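Putative dehydrogenase (Pseudomonas fluorescens, PDB 6UUG) acts as the methanesulfinate monooxygenase MsuC, the oxygenase of a two-component flavin-dependent system in bacterial sulfur assimilation. Local coordinates at residues A[382-385]-A[386-390]; A[254-257]-A[258-262]; A[89-92]-A[93-97]; A[106-109]-A[110-113]; A[389-392]-A[393-396]. All blocks are in the same frame, centred on the assembly; numbering follows the deposited sequence.

Interaction 1 of 5, residues A[382-385]-A[386-390]; sequences NLRT and QTLHD
Thr387 turns back on the last turn of helix 378-386 and grips the carbonyl of Leu383 twice. Its backbone N donates to Leu383 O at 3.0 Å, and its hydroxyl OG1 to the same oxygen at 2.9 Å. The two donors come from opposite faces of the carbonyl plane. A chi1 of 52° sets OG1 between the backbone N and the carbonyl carbon of Thr387, turning the hydroxyl back to the helix. OG1 also accepts a bond from Arg384 NH1 at 2.9 Å, and it lies at the guanidinium edge, tilted 26° out of its plane. The methyl CG2 of Thr387 rests on Leu383 CD1 at 3.7 Å. Leu388 lays CD2 over one face of the Arg384 guanidinium, 3.5 Å from NH1. A weak bond joins Leu388 N to Thr385 O at 3.4 Å as the chain leaves the helix. A valine in place of Thr387 would probably leave Arg384 NH1 without this acceptor and take one of the two donors from Leu383 O. Further out, Leu383 packs on Leu355 and Cys358 of helix 333-360. Arg384 NH2 makes a weak hydrogen bond to Ser359 O of the second subunit, and Leu388 meets Thr370 of that subunit. This is the C-terminal end of a helix, where a threonine hydroxyl adds a second donor to a last-turn carbonyl, in the helical C-terminal domain of the acyl-CoA dehydrogenase fold, beside a subunit interface.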
# COMPACT_ATOMS: atom_id res chain seq x y z
N ASN A 382 17.16 -12.93 -3.20
CA ASN A 382 17.98 -12.96 -2.00
C ASN A 382 17.25 -12.34 -0.82
O ASN A 382 17.24 -12.89 0.29
CB ASN A 382 19.30 -12.21 -2.26
CG ASN A 382 20.22 -12.97 -3.19
OD1 ASN A 382 20.09 -14.18 -3.35
ND2 ASN A 382 21.17 -12.26 -3.81
N LEU A 383 16.64 -11.18 -1.03
CA LEU A 383 15.95 -10.52 0.07
C LEU A 383 14.68 -11.27 0.44
O LEU A 383 14.35 -11.39 1.62
CB LEU A 383 15.65 -9.07 -0.31
CG LEU A 383 15.16 -8.13 0.79
CD1 LEU A 383 16.14 -8.13 1.95
CD2 LEU A 383 15.03 -6.73 0.19
N ARG A 384 13.96 -11.81 -0.55
CA ARG A 384 12.77 -12.59 -0.22
C ARG A 384 13.10 -13.77 0.68
O ARG A 384 12.33 -14.09 1.60
CB ARG A 384 12.09 -13.10 -1.51
CG ARG A 384 10.88 -14.04 -1.29
CD ARG A 384 9.64 -13.30 -0.77
NE ARG A 384 9.81 -12.92 0.64
CZ ARG A 384 8.93 -12.24 1.36
NH1 ARG A 384 9.23 -11.89 2.62
NH2 ARG A 384 7.75 -11.89 0.84
N THR A 385 14.20 -14.46 0.39
CA THR A 385 14.59 -15.63 1.18
C THR A 385 14.97 -15.23 2.60
O THR A 385 14.54 -15.86 3.58
CB THR A 385 15.78 -16.33 0.50
OG1 THR A 385 15.44 -16.70 -0.84
CG2 THR A 385 16.17 -17.58 1.27
N GLN A 386 15.77 -14.19 2.74
CA GLN A 386 16.34 -13.88 4.05
C GLN A 386 15.38 -13.14 4.97
O GLN A 386 15.62 -13.10 6.18
CB GLN A 386 17.61 -13.07 3.88
CG GLN A 386 18.84 -13.91 3.61
CD GLN A 386 18.98 -15.11 4.57
OE1 GLN A 386 19.22 -16.24 4.15
NE2 GLN A 386 18.81 -14.86 5.86
N THR A 387 14.31 -12.55 4.44
CA THR A 387 13.35 -11.87 5.30
C THR A 387 12.35 -12.82 5.95
O THR A 387 11.55 -12.36 6.77
CB THR A 387 12.58 -10.80 4.52
OG1 THR A 387 12.03 -11.39 3.34
CG2 THR A 387 13.47 -9.63 4.11
N LEU A 388 12.39 -14.12 5.63
CA LEU A 388 11.41 -15.08 6.15
C LEU A 388 11.84 -15.81 7.41
O LEU A 388 11.00 -16.42 8.07
CB LEU A 388 11.10 -16.14 5.10
CG LEU A 388 10.46 -15.61 3.81
CD1 LEU A 388 10.35 -16.75 2.79
CD2 LEU A 388 9.11 -14.99 4.13
N HIS A 389 13.13 -15.78 7.74
CA HIS A 389 13.57 -16.60 8.87
C HIS A 389 13.16 -16.03 10.22
O HIS A 389 13.20 -16.76 11.21
CB HIS A 389 15.07 -16.80 8.78
CG HIS A 389 15.48 -17.68 7.63
ND1 HIS A 389 15.64 -19.04 7.74
CD2 HIS A 389 15.73 -17.38 6.33
CE1 HIS A 389 15.98 -19.54 6.57
NE2 HIS A 389 16.05 -18.56 5.70
N ASP A 390 12.71 -14.77 10.27
CA ASP A 390 12.17 -14.16 11.48
C ASP A 390 10.90 -13.43 11.02
O ASP A 390 10.99 -12.37 10.39
CB ASP A 390 13.20 -13.21 12.11
CG ASP A 390 12.61 -12.23 13.13
OD1 ASP A 390 11.56 -12.50 13.75
OD2 ASP A 390 13.25 -11.17 13.32

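Interaction 2 of 5, residues A[254-257]-A[258-262]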
# COMPACT_ATOMS: atom_id res chain seq x y z
N LEU A 254 20.93 -7.10 13.62
CA LEU A 254 21.43 -5.93 12.90
C LEU A 254 22.36 -6.31 11.75
O LEU A 254 22.48 -5.55 10.78
CB LEU A 254 22.13 -4.97 13.90
CG LEU A 254 22.46 -3.57 13.37
CD1 LEU A 254 21.23 -2.91 12.78
CD2 LEU A 254 23.03 -2.68 14.49
N THR A 255 23.00 -7.49 11.81
CA THR A 255 23.78 -7.97 10.67
C THR A 255 22.87 -8.25 9.48
O THR A 255 23.14 -7.78 8.36
CB THR A 255 24.57 -9.22 11.07
OG1 THR A 255 25.53 -8.89 12.08
CG2 THR A 255 25.30 -9.82 9.86
N PHE A 256 21.78 -8.99 9.70
CA PHE A 256 20.78 -9.18 8.66
C PHE A 256 20.26 -7.85 8.14
O PHE A 256 20.09 -7.67 6.93
CB PHE A 256 19.59 -10.00 9.18
CG PHE A 256 19.84 -11.48 9.21
CD1 PHE A 256 20.18 -12.15 8.06
CD2 PHE A 256 19.67 -12.19 10.39
CE1 PHE A 256 20.40 -13.53 8.08
CE2 PHE A 256 19.88 -13.56 10.42
CZ PHE A 256 20.25 -14.23 9.26
N THR A 257 19.99 -6.92 9.06
CA THR A 257 19.42 -5.63 8.67
C THR A 257 20.35 -4.88 7.72
O THR A 257 19.90 -4.30 6.73
CB THR A 257 19.11 -4.78 9.91
OG1 THR A 257 18.14 -5.45 10.72
CG2 THR A 257 18.53 -3.43 9.49
N HIS A 258 21.66 -4.85 8.04
CA HIS A 258 22.61 -4.20 7.14
C HIS A 258 22.66 -4.90 5.79
O HIS A 258 22.86 -4.24 4.75
CB HIS A 258 24.00 -4.16 7.78
CG HIS A 258 24.19 -3.03 8.74
ND1 HIS A 258 23.61 -3.00 9.99
CD2 HIS A 258 24.88 -1.87 8.61
CE1 HIS A 258 23.96 -1.88 10.60
NE2 HIS A 258 24.73 -1.17 9.78
N MET A 259 22.53 -6.23 5.78
CA MET A 259 22.45 -6.98 4.52
C MET A 259 21.25 -6.53 3.70
O MET A 259 21.35 -6.33 2.48
CB MET A 259 22.34 -8.49 4.79
CG MET A 259 23.59 -9.17 5.31
SD MET A 259 23.23 -10.85 5.92
CE MET A 259 22.35 -11.55 4.53
N PHE A 260 20.08 -6.42 4.35
CA PHE A 260 18.86 -6.02 3.65
C PHE A 260 19.02 -4.65 3.00
O PHE A 260 18.60 -4.44 1.86
CB PHE A 260 17.67 -5.98 4.63
CG PHE A 260 17.31 -7.32 5.26
CD1 PHE A 260 17.91 -8.50 4.87
CD2 PHE A 260 16.35 -7.36 6.28
CE1 PHE A 260 17.56 -9.73 5.48
CE2 PHE A 260 16.01 -8.57 6.88
CZ PHE A 260 16.61 -9.74 6.48
N LEU A 261 19.57 -3.69 3.75
CA LEU A 261 19.79 -2.37 3.17
C LEU A 261 20.76 -2.43 2.00
O LEU A 261 20.51 -1.85 0.94
CB LEU A 261 20.30 -1.40 4.25
CG LEU A 261 20.82 -0.04 3.76
CD1 LEU A 261 19.76 0.74 3.01
CD2 LEU A 261 21.28 0.75 5.00
N GLY A 262 21.88 -3.15 2.17
CA GLY A 262 22.84 -3.30 1.08
C GLY A 262 22.23 -3.89 -0.18
O GLY A 262 22.49 -3.42 -1.28
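His258 and Leu254 form the tight part of this helical turn. The imidazole folds back along the helix, and its ND1 donates to Leu254 O at 2.9 Å. The acceptor lies in the ring plane, 10° out of it, so the N-H is used at the ring edge. Seen from the acceptor, ND1 comes from above the carbonyl plane, 35° out of it. The backbone N of His258 also reaches Leu254 O at 2.9 Å, from the opposite face of that carbonyl. His258 CG stands anti to its carbonyl carbon, chi1 -82°, which carries the ring back to the preceding turn. There CE1 touches Leu254 CG at 3.6 Å. Leu89 of helix 85-96 and Val314 of helix 294-327 pack on His258 from outside. Phe260 is also close-packed. Phe256 O sits over one face of the Phe260 ring, 3.1 Å from CD1 and offset toward the rim, while the same oxygen accepts the backbone N of Phe260 at 2.9 Å. The ring end, Phe260 CZ, meets Phe256 CB at 4.0 Å. The Phe256 ring belongs to the looser side and is partly exposed. Met259 lies beside it in a Met-aromatic contact, with SD 5.0 Å from the ring centroid and oblique to it. Met259 is modelled in two conformers, so this contact is doubtful in detail. Edge-to-face stacking with His104 gives the Phe256 ring a further neighbour. The chemistry implies that ND1 of His258 carries a proton and that the buried imidazole is probably held in its rotation by a main-chain oxygen.

Interaction 3 of 5, residues A[89-92]-A[93-97]; sequences LQVV and REFAK
Val91 and Phe95 lie side by side on helix 85-96 and point the same way. The branch that touches is Val91 CG1, which comes within 3.5 Å of Phe95 CE2. It meets the ring obliquely. CG1 takes the position anti to the backbone N, chi1 169°, and this carries it forward to the ring one turn on. In the backbone, Phe95 N donates to Val91 O at 3.0 Å. Phe106 of helix 100-119 closes on both residues, packing on Val91 and meeting the Phe95 ring edge-to-face. Ala36 of helix 32-53 also touches both. Arg93 leaves the helix in another direction. Its CB stays near the backbone, 3.5 Å from Gln90 O, but the chain then runs out extended from CG to NE. Its guanidinium ends in salt bridges to Glu265 and Glu315. The Glu94 chain bends at chi2 (72°), which brings OE1 near Lys97 NZ. The two form a salt bridge at 3.4 Å, the hydrogen bond within it weak. A water donates to Gln90 O at 3.1 Å and to Glu94 OE1 at 3.0 Å. Glu94 is modelled in two conformers, so the bridge and the water link are doubtful as fixed features. The chemistry divides the helix: a buried apolar side joins neighbouring helices by packing, while the charge of Arg93 is probably balanced by two acids from other helices.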
# COMPACT_ATOMS: atom_id res chain seq x y z
N LEU A 89 29.68 -3.60 10.39
CA LEU A 89 28.40 -3.78 9.72
C LEU A 89 28.32 -2.94 8.44
O LEU A 89 27.65 -3.35 7.49
CB LEU A 89 27.26 -3.42 10.68
CG LEU A 89 27.17 -4.33 11.90
CD1 LEU A 89 26.27 -3.75 12.97
CD2 LEU A 89 26.70 -5.71 11.46
N GLN A 90 28.99 -1.79 8.39
CA GLN A 90 29.11 -1.04 7.15
C GLN A 90 29.75 -1.89 6.05
O GLN A 90 29.35 -1.82 4.89
CB GLN A 90 29.93 0.24 7.37
CG GLN A 90 29.92 1.19 6.18
CD GLN A 90 30.74 2.47 6.42
OE1 GLN A 90 31.66 2.48 7.24
NE2 GLN A 90 30.41 3.53 5.71
N VAL A 91 30.77 -2.68 6.41
CA VAL A 91 31.39 -3.55 5.41
C VAL A 91 30.43 -4.65 4.98
O VAL A 91 30.34 -4.98 3.79
CB VAL A 91 32.73 -4.09 5.93
CG1 VAL A 91 33.25 -5.19 5.02
CG2 VAL A 91 33.75 -2.92 6.04
N VAL A 92 29.66 -5.22 5.92
CA VAL A 92 28.62 -6.19 5.55
C VAL A 92 27.67 -5.59 4.51
O VAL A 92 27.36 -6.20 3.48
CB VAL A 92 27.85 -6.67 6.80
CG1 VAL A 92 26.65 -7.52 6.40
CG2 VAL A 92 28.76 -7.46 7.75
N ARG A 93 27.20 -4.37 4.78
CA ARG A 93 26.31 -3.66 3.87
C ARG A 93 26.95 -3.44 2.50
O ARG A 93 26.31 -3.63 1.46
CB ARG A 93 25.93 -2.31 4.51
CG ARG A 93 25.25 -1.28 3.61
CD ARG A 93 25.06 0.02 4.41
NE ARG A 93 24.44 1.13 3.67
CZ ARG A 93 24.25 2.34 4.21
NH1 ARG A 93 24.63 2.57 5.47
NH2 ARG A 93 23.69 3.31 3.49
N GLU A 94 28.24 -3.07 2.49
CA GLU A 94 28.93 -2.83 1.23
C GLU A 94 29.03 -4.10 0.39
O GLU A 94 28.84 -4.06 -0.83
CB GLU A 94 30.32 -2.25 1.50
CG GLU A 94 31.03 -1.79 0.24
CD GLU A 94 30.44 -0.51 -0.34
OE1 GLU A 94 29.83 0.27 0.42
OE2 GLU A 94 30.59 -0.29 -1.56
N PHE A 95 29.34 -5.23 1.02
CA PHE A 95 29.38 -6.49 0.28
C PHE A 95 28.00 -6.85 -0.25
O PHE A 95 27.86 -7.30 -1.39
CB PHE A 95 29.91 -7.63 1.15
CG PHE A 95 31.39 -7.57 1.42
CD1 PHE A 95 32.25 -7.08 0.46
CD2 PHE A 95 31.90 -8.02 2.62
CE1 PHE A 95 33.63 -7.02 0.71
CE2 PHE A 95 33.27 -7.98 2.87
CZ PHE A 95 34.12 -7.48 1.91
N ALA A 96 26.96 -6.61 0.55
CA ALA A 96 25.60 -6.99 0.16
C ALA A 96 25.10 -6.25 -1.07
O ALA A 96 24.18 -6.74 -1.73
CB ALA A 96 24.65 -6.79 1.34
N LYS A 97 25.67 -5.09 -1.38
CA LYS A 97 25.27 -4.39 -2.60
C LYS A 97 25.57 -5.23 -3.84
O LYS A 97 24.84 -5.13 -4.84
CB LYS A 97 25.99 -3.05 -2.71
CG LYS A 97 25.64 -2.06 -1.63
CD LYS A 97 26.53 -0.81 -1.74
CE LYS A 97 26.22 0.14 -0.64
NZ LYS A 97 26.91 1.46 -0.86
O HOH W 1 28.33 0.34 2.96

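Interaction 4 of 5, residues A[106-109]-A[110-113]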
# COMPACT_ATOMS: atom_id res chain seq x y z
N PHE A 106 30.40 -13.42 5.61
CA PHE A 106 31.32 -12.48 6.26
C PHE A 106 30.71 -11.95 7.56
O PHE A 106 31.37 -11.96 8.62
CB PHE A 106 31.66 -11.33 5.31
CG PHE A 106 32.58 -10.30 5.90
CD1 PHE A 106 33.95 -10.53 5.97
CD2 PHE A 106 32.08 -9.10 6.39
CE1 PHE A 106 34.80 -9.59 6.51
CE2 PHE A 106 32.94 -8.15 6.94
CZ PHE A 106 34.31 -8.40 6.99
N GLY A 107 29.46 -11.49 7.51
CA GLY A 107 28.80 -11.02 8.71
C GLY A 107 28.65 -12.10 9.77
O GLY A 107 28.86 -11.85 10.96
N PHE A 108 28.33 -13.33 9.35
CA PHE A 108 28.20 -14.40 10.32
C PHE A 108 29.55 -14.79 10.93
O PHE A 108 29.61 -15.15 12.10
CB PHE A 108 27.51 -15.61 9.69
CG PHE A 108 26.06 -15.72 10.04
CD1 PHE A 108 25.27 -14.59 10.09
CD2 PHE A 108 25.48 -16.95 10.32
CE1 PHE A 108 23.92 -14.67 10.42
CE2 PHE A 108 24.14 -17.04 10.65
CZ PHE A 108 23.36 -15.90 10.69
N HIS A 109 30.63 -14.71 10.15
CA HIS A 109 31.96 -14.88 10.72
C HIS A 109 32.17 -13.95 11.92
O HIS A 109 32.56 -14.38 13.01
CB HIS A 109 33.02 -14.66 9.63
CG HIS A 109 34.39 -14.38 10.15
ND1 HIS A 109 35.28 -15.39 10.46
CD2 HIS A 109 35.02 -13.22 10.43
CE1 HIS A 109 36.41 -14.85 10.91
NE2 HIS A 109 36.27 -13.53 10.91
N HIS A 110 31.87 -12.66 11.76
CA HIS A 110 32.10 -11.75 12.88
C HIS A 110 31.09 -11.97 14.00
O HIS A 110 31.40 -11.71 15.18
CB HIS A 110 32.11 -10.30 12.39
CG HIS A 110 33.31 -9.99 11.54
ND1 HIS A 110 34.57 -9.88 12.07
CD2 HIS A 110 33.45 -9.85 10.20
CE1 HIS A 110 35.44 -9.65 11.10
NE2 HIS A 110 34.78 -9.63 9.95
N LEU A 111 29.89 -12.45 13.67
CA LEU A 111 28.94 -12.85 14.70
C LEU A 111 29.47 -14.03 15.52
O LEU A 111 29.26 -14.09 16.74
CB LEU A 111 27.58 -13.20 14.08
CG LEU A 111 26.51 -13.73 15.04
CD1 LEU A 111 26.08 -12.67 16.03
CD2 LEU A 111 25.29 -14.23 14.24
N MET A 112 30.14 -14.99 14.87
CA MET A 112 30.71 -16.11 15.62
C MET A 112 31.79 -15.63 16.58
O MET A 112 31.87 -16.09 17.73
CB MET A 112 31.29 -17.16 14.67
CG MET A 112 30.29 -17.79 13.70
SD MET A 112 28.77 -18.38 14.46
CE MET A 112 27.55 -17.30 13.69
N LEU A 113 32.63 -14.68 16.14
CA LEU A 113 33.62 -14.10 17.04
C LEU A 113 32.95 -13.37 18.20
O LEU A 113 33.39 -13.47 19.35
CB LEU A 113 34.54 -13.16 16.27
CG LEU A 113 35.50 -13.81 15.27
CD1 LEU A 113 36.27 -12.71 14.56
CD2 LEU A 113 36.46 -14.74 16.04
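His110 sits at the centre of an aromatic cluster with Phe106 and His109. Both ring pairs are edge-to-face. The edge of His110 points at the face of Phe106, with His110 NE2 3.2 Å from Phe106 CZ and the planes at 72°. His109 directs its edge at His110: His109 CD2 stands over the centre of that ring, 3.7 Å from His110 CE1, with the planes at 84°. His110 CG stands anti to its carbonyl carbon (chi1 -69°) and His109 CG anti to its backbone N, which brings the two rings together. Apolar contacts gather round Phe108. Leu111 CD2 lies over one face of its ring, 4.2 Å from the centroid, in a CH-pi contact. Met112 CE approaches the same ring obliquely and touches Phe108 CD2 at 4.0 Å. Leu113 CD1 touches His109 NE2 at 3.7 Å. In the backbone, Met112 N donates to Phe108 O at 2.8 Å. His110 ND1 is bonded to Ser73 OG and its NE2 weakly to Leu69 O, while His109 uses NE2 on Leu70 O and ND1 on Trp139 N. An alanine in place of His110 is likely to open a gap between Phe106 and His109 and leave Ser73 without this partner. The imidazoles thus do double duty: their carbons pack as aromatics along one side of the helix, while their nitrogens tie it to the chain near Leu70 and Ser73 and to strand 139-142.

Interaction 5 of 5, residues A[389-392]-A[393-396]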
# COMPACT_ATOMS: atom_id res chain seq x y z
N HIS A 389 13.13 -15.78 7.74
CA HIS A 389 13.57 -16.60 8.87
C HIS A 389 13.16 -16.03 10.22
O HIS A 389 13.20 -16.76 11.21
CB HIS A 389 15.07 -16.80 8.78
CG HIS A 389 15.48 -17.68 7.63
ND1 HIS A 389 15.64 -19.04 7.74
CD2 HIS A 389 15.73 -17.38 6.33
CE1 HIS A 389 15.98 -19.54 6.57
NE2 HIS A 389 16.05 -18.56 5.70
N ASP A 390 12.71 -14.77 10.27
CA ASP A 390 12.17 -14.16 11.48
C ASP A 390 10.90 -13.43 11.02
O ASP A 390 10.99 -12.37 10.39
CB ASP A 390 13.20 -13.21 12.11
CG ASP A 390 12.61 -12.23 13.13
OD1 ASP A 390 11.56 -12.50 13.75
OD2 ASP A 390 13.25 -11.17 13.32
N PRO A 391 9.72 -13.99 11.29
CA PRO A 391 8.50 -13.50 10.62
C PRO A 391 8.16 -12.06 10.98
O PRO A 391 8.04 -11.69 12.15
CB PRO A 391 7.41 -14.48 11.08
CG PRO A 391 8.01 -15.27 12.20
CD PRO A 391 9.49 -15.25 12.01
N LEU A 392 7.96 -11.24 9.93
CA LEU A 392 7.74 -9.81 10.11
C LEU A 392 6.52 -9.51 10.97
O LEU A 392 6.52 -8.54 11.73
CB LEU A 392 7.59 -9.14 8.73
CG LEU A 392 8.45 -7.93 8.39
CD1 LEU A 392 9.87 -8.10 8.87
CD2 LEU A 392 8.44 -7.77 6.88
N ASP A 393 5.45 -10.32 10.86
CA ASP A 393 4.25 -10.00 11.62
C ASP A 393 4.52 -10.04 13.12
O ASP A 393 3.94 -9.27 13.88
CB ASP A 393 3.12 -10.97 11.27
CG ASP A 393 2.54 -10.72 9.90
OD1 ASP A 393 2.33 -9.53 9.54
OD2 ASP A 393 2.33 -11.71 9.18
N TYR A 394 5.38 -10.95 13.56
CA TYR A 394 5.67 -11.02 14.98
C TYR A 394 6.68 -9.96 15.41
O TYR A 394 6.70 -9.59 16.59
CB TYR A 394 6.10 -12.44 15.36
CG TYR A 394 4.87 -13.31 15.47
CD1 TYR A 394 4.04 -13.22 16.57
CD2 TYR A 394 4.49 -14.17 14.43
CE1 TYR A 394 2.87 -13.97 16.68
CE2 TYR A 394 3.31 -14.95 14.53
CZ TYR A 394 2.52 -14.83 15.66
OH TYR A 394 1.36 -15.57 15.78
N LYS A 395 7.50 -9.45 14.48
CA LYS A 395 8.28 -8.25 14.78
C LYS A 395 7.38 -7.05 15.02
O LYS A 395 7.62 -6.25 15.94
CB LYS A 395 9.28 -7.96 13.64
CG LYS A 395 10.46 -8.96 13.55
CD LYS A 395 11.70 -8.50 14.37
CE LYS A 395 11.61 -8.90 15.84
NZ LYS A 395 12.96 -9.06 16.49
N LEU A 396 6.33 -6.90 14.20
CA LEU A 396 5.38 -5.82 14.41
C LEU A 396 4.65 -5.98 15.73
O LEU A 396 4.35 -4.99 16.41
CB LEU A 396 4.38 -5.77 13.24
CG LEU A 396 5.00 -5.28 11.92
CD1 LEU A 396 4.04 -5.49 10.74
CD2 LEU A 396 5.37 -3.81 12.05
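Pro391 is the N-cap residue of helix 392-405, and its oxygen takes the first helical bond from Lys395 N at 3.3 Å and a weak one from Tyr394 N at 3.1 Å. Leu396 N then donates to Leu392 O at 3.0 Å. Among the side chains, Asp390 and Lys395 meet at about a right angle. The lysine chain bends at chi2 (-91°) and chi3 (84°), which folds it over the carboxylate. As a result Asp390 OD2 is nearer to Lys395 CD, 3.3 Å, than to the ammonium NZ, 3.8 Å, and the salt bridge is a long one. Asp390 OD2 has its main partner in Lys347 of helix 333-360. Pro391 CG reaches the Tyr394 ring obliquely, 4.3 Å from CD2. Tyr394 points its hydroxyl to the second subunit, where it is bonded to Asp293, and its ring stacks edge-to-face with Tyr295 of that subunit. Asp393 OD2 is bonded to His299 of the same neighbour. Within this turn the charges are therefore only weakly paired. Asp390, Asp393 and Tyr394 are matched chiefly by partners elsewhere, while Lys395 has weak ones in Glu398 and Tyr414 O.

Interactions 2, 3 and 4 lie in the interior of the chain, where no other subunit touches their segments, and each packs on the other two. Helices 85-96 and 100-119 of the N-terminal domain meet helix 247-277 there. Interaction 1 joins this group, with Leu383 on Phe260 and Gln386 on both Phe256 and Phe260. It is buried, yet lies against the second subunit. Interactions 1 and 5 share His389 and Asp390 on the link between two helices, and both touch that subunit. Interaction 5 is only partly buried. The chemistry follows place: rings and aliphatic groups prevail in interactions 2 and 4, and interaction 3 adds charge, whereas hydroxyl, guanidinium and carboxylate groups mark interactions 1 and 5.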